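Local coordinates for penicillin binding protein 2X (Streptococcus thermophilus, PDB 5U47), which probably acts as a transpeptidase that cross-links adjacent glycan strands of peptidoglycan during septal cell-wall synthesis, and is a target of beta-lactams, at residues Lys668-Lys673 against Glu693-Thr698; Gln641-Thr646 against Val663-Lys668. The protein carries 1 engineered substitution. All coordinates share one frame; numbering follows the deposited sequence.

Interaction 1: residues Lys668-Lys673 against Glu693-Thr698; sequences KWKGIK and EALSKT
Leu-695 is the first residue of 693-698 to meet the other segment, and its two methyls serve different partners. Leu-695 CD1 lies against the aliphatic part of Lys-670, 4.0 Å from Lys-670 CE. Bends at the second and third torsions fold the lysine chain so that its CH2 groups cross the leucine at about a right angle, which lets a long charged residue cover an apolar one. The other methyl, Leu-695 CD2, meets Ile-672 CD1 at 4.1 Å, again nearly perpendicular. Phe-649 and Phe-666 also touch Leu-695, so a branched hydrocarbon suits this buried place. On the backbone, a water lies within hydrogen-bonding distance of two carbonyl oxygens, 3.0 Å from Leu-695 O. Its partner on the helix side is Lys-670 O, 2.8 Å from the water oxygen, and since other acceptors compete for its protons, it need not serve both at once.

The helix is finishing here, which is consistent with a carbonyl that turns to water. Gly-671 leaves helical geometry with phi at +61° in a Schellman motif, a conformation that glycine tolerates readily, and the chain turns toward strand 673-677 of a PASTA domain. The loop 693-698 leads into strand 700-706 of the same domain.

Past Ser-696 and Lys-697 the loop turns back, with Thr-698 N hydrogen-bonded to Leu-695 O at 3.1 Å. Thr-698 then divides its two branches. Thr-698 OG1 is hydrogen-bonded to Ala-694 O at 2.7 Å, reaching it from above the carbonyl plane (35° out), while Thr-698 CG2 sits 4.2 Å from Ile-672 CD1. With CG1 anti to the carbonyl carbon (chi1 -64°), Ile-672 extends toward the loop, and Ile-672 CG1 packs 3.5 Å from Thr-698 O.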
# COMPACT_ATOMS: atom_id res chain seq x y z
N LYS A 668 -1.64 -20.90 27.73
CA LYS A 668 -0.62 -21.00 28.76
C LYS A 668 -0.34 -19.61 29.35
O LYS A 668 -0.25 -19.48 30.56
CB LYS A 668 0.66 -21.61 28.20
CG LYS A 668 1.73 -21.89 29.26
CD LYS A 668 3.08 -22.22 28.63
CE LYS A 668 3.71 -20.99 27.96
NZ LYS A 668 4.95 -21.32 27.19
N TRP A 669 -0.21 -18.59 28.50
CA TRP A 669 0.05 -17.23 29.00
C TRP A 669 -1.05 -16.71 29.92
O TRP A 669 -0.76 -16.07 30.93
CB TRP A 669 0.21 -16.21 27.85
CG TRP A 669 1.47 -16.31 27.06
CD1 TRP A 669 2.66 -16.87 27.47
CD2 TRP A 669 1.74 -15.70 25.80
NE1 TRP A 669 3.61 -16.71 26.49
CE2 TRP A 669 3.08 -15.99 25.46
CE3 TRP A 669 0.96 -14.96 24.90
CZ2 TRP A 669 3.66 -15.56 24.28
CZ3 TRP A 669 1.55 -14.54 23.71
CH2 TRP A 669 2.88 -14.84 23.42
N LYS A 670 -2.30 -17.01 29.58
CA LYS A 670 -3.44 -16.51 30.37
C LYS A 670 -4.13 -17.53 31.28
O LYS A 670 -5.15 -17.21 31.89
CB LYS A 670 -4.48 -15.86 29.44
CG LYS A 670 -3.94 -14.73 28.59
CD LYS A 670 -3.25 -13.63 29.38
CE LYS A 670 -4.17 -12.95 30.37
NZ LYS A 670 -3.48 -11.79 31.00
N GLY A 671 -3.57 -18.73 31.39
CA GLY A 671 -4.11 -19.75 32.28
C GLY A 671 -5.52 -20.18 31.97
O GLY A 671 -6.33 -20.33 32.87
N ILE A 672 -5.82 -20.40 30.70
CA ILE A 672 -7.15 -20.83 30.28
C ILE A 672 -7.06 -22.27 29.82
O ILE A 672 -6.12 -22.65 29.13
CB ILE A 672 -7.66 -19.94 29.13
CG1 ILE A 672 -7.82 -18.50 29.63
CG2 ILE A 672 -8.97 -20.48 28.56
CD1 ILE A 672 -8.12 -17.51 28.53
N LYS A 673 -8.03 -23.08 30.23
CA LYS A 673 -8.10 -24.50 29.86
C LYS A 673 -8.79 -24.64 28.51
O LYS A 673 -9.96 -24.27 28.37
CB LYS A 673 -8.90 -25.26 30.92
CG LYS A 673 -9.25 -26.70 30.62
CD LYS A 673 -8.09 -27.66 30.83
CE LYS A 673 -8.54 -29.11 30.66
NZ LYS A 673 -8.91 -29.42 29.25
N GLU A 693 -15.05 -11.11 25.38
CA GLU A 693 -15.40 -11.46 26.76
C GLU A 693 -14.17 -11.25 27.62
O GLU A 693 -13.04 -11.43 27.15
CB GLU A 693 -15.86 -12.91 26.85
CG GLU A 693 -17.16 -13.20 26.10
CD GLU A 693 -18.39 -12.62 26.77
OE1 GLU A 693 -18.49 -12.67 28.02
OE2 GLU A 693 -19.27 -12.13 26.03
N ALA A 694 -14.38 -10.86 28.87
CA ALA A 694 -13.28 -10.62 29.80
C ALA A 694 -12.43 -11.89 30.01
O ALA A 694 -12.97 -12.97 30.26
CB ALA A 694 -13.81 -10.11 31.14
N LEU A 695 -11.11 -11.76 29.89
CA LEU A 695 -10.21 -12.89 30.15
C LEU A 695 -10.27 -13.33 31.62
O LEU A 695 -10.16 -14.52 31.92
CB LEU A 695 -8.77 -12.54 29.76
CG LEU A 695 -8.56 -12.33 28.26
CD1 LEU A 695 -7.19 -11.75 27.99
CD2 LEU A 695 -8.77 -13.64 27.51
N SER A 696 -10.47 -12.36 32.52
CA SER A 696 -10.56 -12.62 33.96
C SER A 696 -11.69 -13.57 34.35
O SER A 696 -11.64 -14.19 35.40
CB SER A 696 -10.75 -11.30 34.73
OG SER A 696 -11.98 -10.69 34.38
N LYS A 697 -12.73 -13.66 33.53
CA LYS A 697 -13.81 -14.61 33.82
C LYS A 697 -13.85 -15.82 32.87
O LYS A 697 -14.71 -16.69 33.02
CB LYS A 697 -15.17 -13.92 33.86
CG LYS A 697 -15.81 -13.61 32.52
CD LYS A 697 -17.29 -13.30 32.71
CE LYS A 697 -18.06 -13.34 31.40
NZ LYS A 697 -19.53 -13.27 31.65
N THR A 698 -12.89 -15.90 31.95
CA THR A 698 -12.83 -16.98 30.99
C THR A 698 -11.87 -18.06 31.50
O THR A 698 -10.65 -17.83 31.53
CB THR A 698 -12.39 -16.43 29.61
OG1 THR A 698 -13.32 -15.42 29.18
CG2 THR A 698 -12.33 -17.55 28.57
O HOH W 1 -7.25 -15.33 31.66

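Interaction 2: residues Gln641-Thr646 against Val663-Lys668; sequences QILIMT and VETFAK
Leu-643, on strand 641-646, and Phe-666, on helix 660-670, bring the two backbones to their nearest approach, 8.0 Å between CA atoms, and no hydrogen bond joins the segments. The gap is bridged by one side chain. Leu-643 points at the helix, and its CD1 methyl does the touching: Leu-643 CD1 lies 4.0 Å from Phe-666 N and 4.1 Å from Phe-666 CB. The leucine thus meets the root of the phenylalanine and the helix backbone, while the aromatic ring is carried past it. CG of Phe-666 stands anti to the backbone N (chi1 159°), and the ring heads away from the strand to pack on Leu-652 and Ile-672. A large aromatic serves well there, since it reaches the apolar residues of its own domain.

Thr-665 flanks the same methyl, with Thr-665 CB 4.2 Å from Leu-643 CD1. Its hydroxyl is turned to the helix itself: OG1 is hydrogen-bonded to Lys-661 O, one turn earlier. That internal bond satisfies the polar branch and allows a threonine to present carbon atoms to a leucine. Leucine in turn suits the strand, being apolar and long enough to span the distance between the two backbones.

Near the start of the strand, polar links reinforce the union: Gln-641 OE1 bonds Thr-659 N, its NE2 bonds Gly-657 O, and its backbone O takes Asn-662 ND2. Strand 641-646 is the central member of the three-stranded sheet in the first PASTA domain, whereas the helical segment belongs to the second, and what forms here is the interface between consecutive PASTA repeats, a strand of one meeting the helix of the next.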
# COMPACT_ATOMS: atom_id res chain seq x y z
N GLN A 641 2.71 -17.54 11.52
CA GLN A 641 1.86 -16.77 12.39
C GLN A 641 2.45 -16.76 13.79
O GLN A 641 2.72 -17.82 14.35
CB GLN A 641 0.48 -17.42 12.42
CG GLN A 641 -0.59 -16.65 13.17
CD GLN A 641 -1.84 -17.50 13.30
OE1 GLN A 641 -1.91 -18.38 14.16
NE2 GLN A 641 -2.82 -17.28 12.42
N ILE A 642 2.62 -15.58 14.36
CA ILE A 642 3.17 -15.46 15.70
C ILE A 642 2.30 -14.54 16.55
O ILE A 642 1.53 -13.73 16.00
CB ILE A 642 4.63 -14.94 15.69
CG1 ILE A 642 4.70 -13.47 15.26
CG2 ILE A 642 5.51 -15.84 14.82
CD1 ILE A 642 6.02 -12.82 15.56
N LEU A 643 2.41 -14.68 17.86
CA LEU A 643 1.65 -13.85 18.80
C LEU A 643 2.56 -12.81 19.44
O LEU A 643 3.67 -13.13 19.85
CB LEU A 643 1.06 -14.67 19.92
CG LEU A 643 0.12 -15.81 19.59
CD1 LEU A 643 -0.29 -16.47 20.90
CD2 LEU A 643 -1.10 -15.30 18.82
N ILE A 644 2.07 -11.58 19.52
CA ILE A 644 2.74 -10.47 20.20
C ILE A 644 1.75 -10.04 21.27
O ILE A 644 0.69 -9.48 20.96
CB ILE A 644 3.04 -9.29 19.25
CG1 ILE A 644 4.02 -9.70 18.15
CG2 ILE A 644 3.62 -8.10 20.01
CD1 ILE A 644 4.18 -8.65 17.07
N MET A 645 2.06 -10.34 22.53
CA MET A 645 1.16 -9.94 23.63
C MET A 645 1.61 -8.59 24.16
O MET A 645 2.73 -8.46 24.61
CB MET A 645 1.15 -10.95 24.76
CG MET A 645 0.03 -10.71 25.78
SD MET A 645 0.11 -11.90 27.13
CE MET A 645 1.46 -11.22 28.09
N THR A 646 0.72 -7.61 24.12
CA THR A 646 1.05 -6.28 24.60
C THR A 646 0.88 -6.25 26.11
O THR A 646 0.37 -7.20 26.70
CB THR A 646 0.16 -5.19 24.00
OG1 THR A 646 -1.17 -5.31 24.53
CG2 THR A 646 0.14 -5.29 22.48
N VAL A 663 -2.90 -21.04 19.83
CA VAL A 663 -3.95 -21.20 20.81
C VAL A 663 -3.34 -21.72 22.11
O VAL A 663 -3.66 -21.22 23.18
CB VAL A 663 -5.06 -22.17 20.34
CG1 VAL A 663 -6.09 -22.37 21.44
CG2 VAL A 663 -5.76 -21.63 19.09
N GLU A 664 -2.44 -22.71 22.01
CA GLU A 664 -1.76 -23.28 23.20
C GLU A 664 -0.89 -22.26 23.94
O GLU A 664 -0.87 -22.23 25.16
CB GLU A 664 -0.88 -24.48 22.82
CG GLU A 664 -1.63 -25.72 22.35
CD GLU A 664 -0.72 -26.92 22.08
OE1 GLU A 664 -0.89 -27.60 21.04
OE2 GLU A 664 0.19 -27.18 22.91
N THR A 665 -0.16 -21.44 23.19
CA THR A 665 0.71 -20.44 23.78
C THR A 665 -0.14 -19.42 24.54
O THR A 665 0.13 -19.11 25.70
CB THR A 665 1.56 -19.73 22.71
OG1 THR A 665 2.36 -20.71 22.03
CG2 THR A 665 2.46 -18.69 23.34
N PHE A 666 -1.17 -18.93 23.88
CA PHE A 666 -2.11 -17.99 24.47
C PHE A 666 -2.73 -18.54 25.76
O PHE A 666 -2.84 -17.82 26.77
CB PHE A 666 -3.22 -17.68 23.45
CG PHE A 666 -4.48 -17.14 24.07
CD1 PHE A 666 -4.49 -15.91 24.69
CD2 PHE A 666 -5.64 -17.90 24.09
CE1 PHE A 666 -5.64 -15.42 25.30
CE2 PHE A 666 -6.80 -17.43 24.69
CZ PHE A 666 -6.80 -16.18 25.30
N ALA A 667 -3.15 -19.80 25.70
CA ALA A 667 -3.82 -20.42 26.83
C ALA A 667 -2.88 -20.54 28.02
O ALA A 667 -3.29 -20.34 29.16
CB ALA A 667 -4.37 -21.78 26.44
N LYS A 668 -1.64 -20.90 27.73
CA LYS A 668 -0.62 -21.00 28.76
C LYS A 668 -0.34 -19.61 29.35
O LYS A 668 -0.25 -19.48 30.56
CB LYS A 668 0.66 -21.61 28.20
CG LYS A 668 1.73 -21.89 29.26
CD LYS A 668 3.08 -22.22 28.63
CE LYS A 668 3.71 -20.99 27.96
NZ LYS A 668 4.95 -21.32 27.19

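Overall arrangement
Interactions 1 and 2 have centres about 12 Å apart and share Lys-668 and helix 660-670. In sequence, 641-646 comes first, then the helix, whose last turn begins the first segment of interaction 1, and 693-698 comes last. Interaction 2 joins the two PASTA domains, whereas interaction 1 lies within the second, tying the helix terminus to the loop before the last strand. They meet physically: Ile-672 N is probably hydrogen-bonded to Ala-667 O at 3.0 Å, Ile-672 CD1 packs on Phe-666 CZ, and the Trp-669 ring lies against Leu-643 and Met-645. One helix therefore faces both the core of its own domain and the sheet of the preceding one, which probably helps set how the two C-terminal PASTA domains sit together.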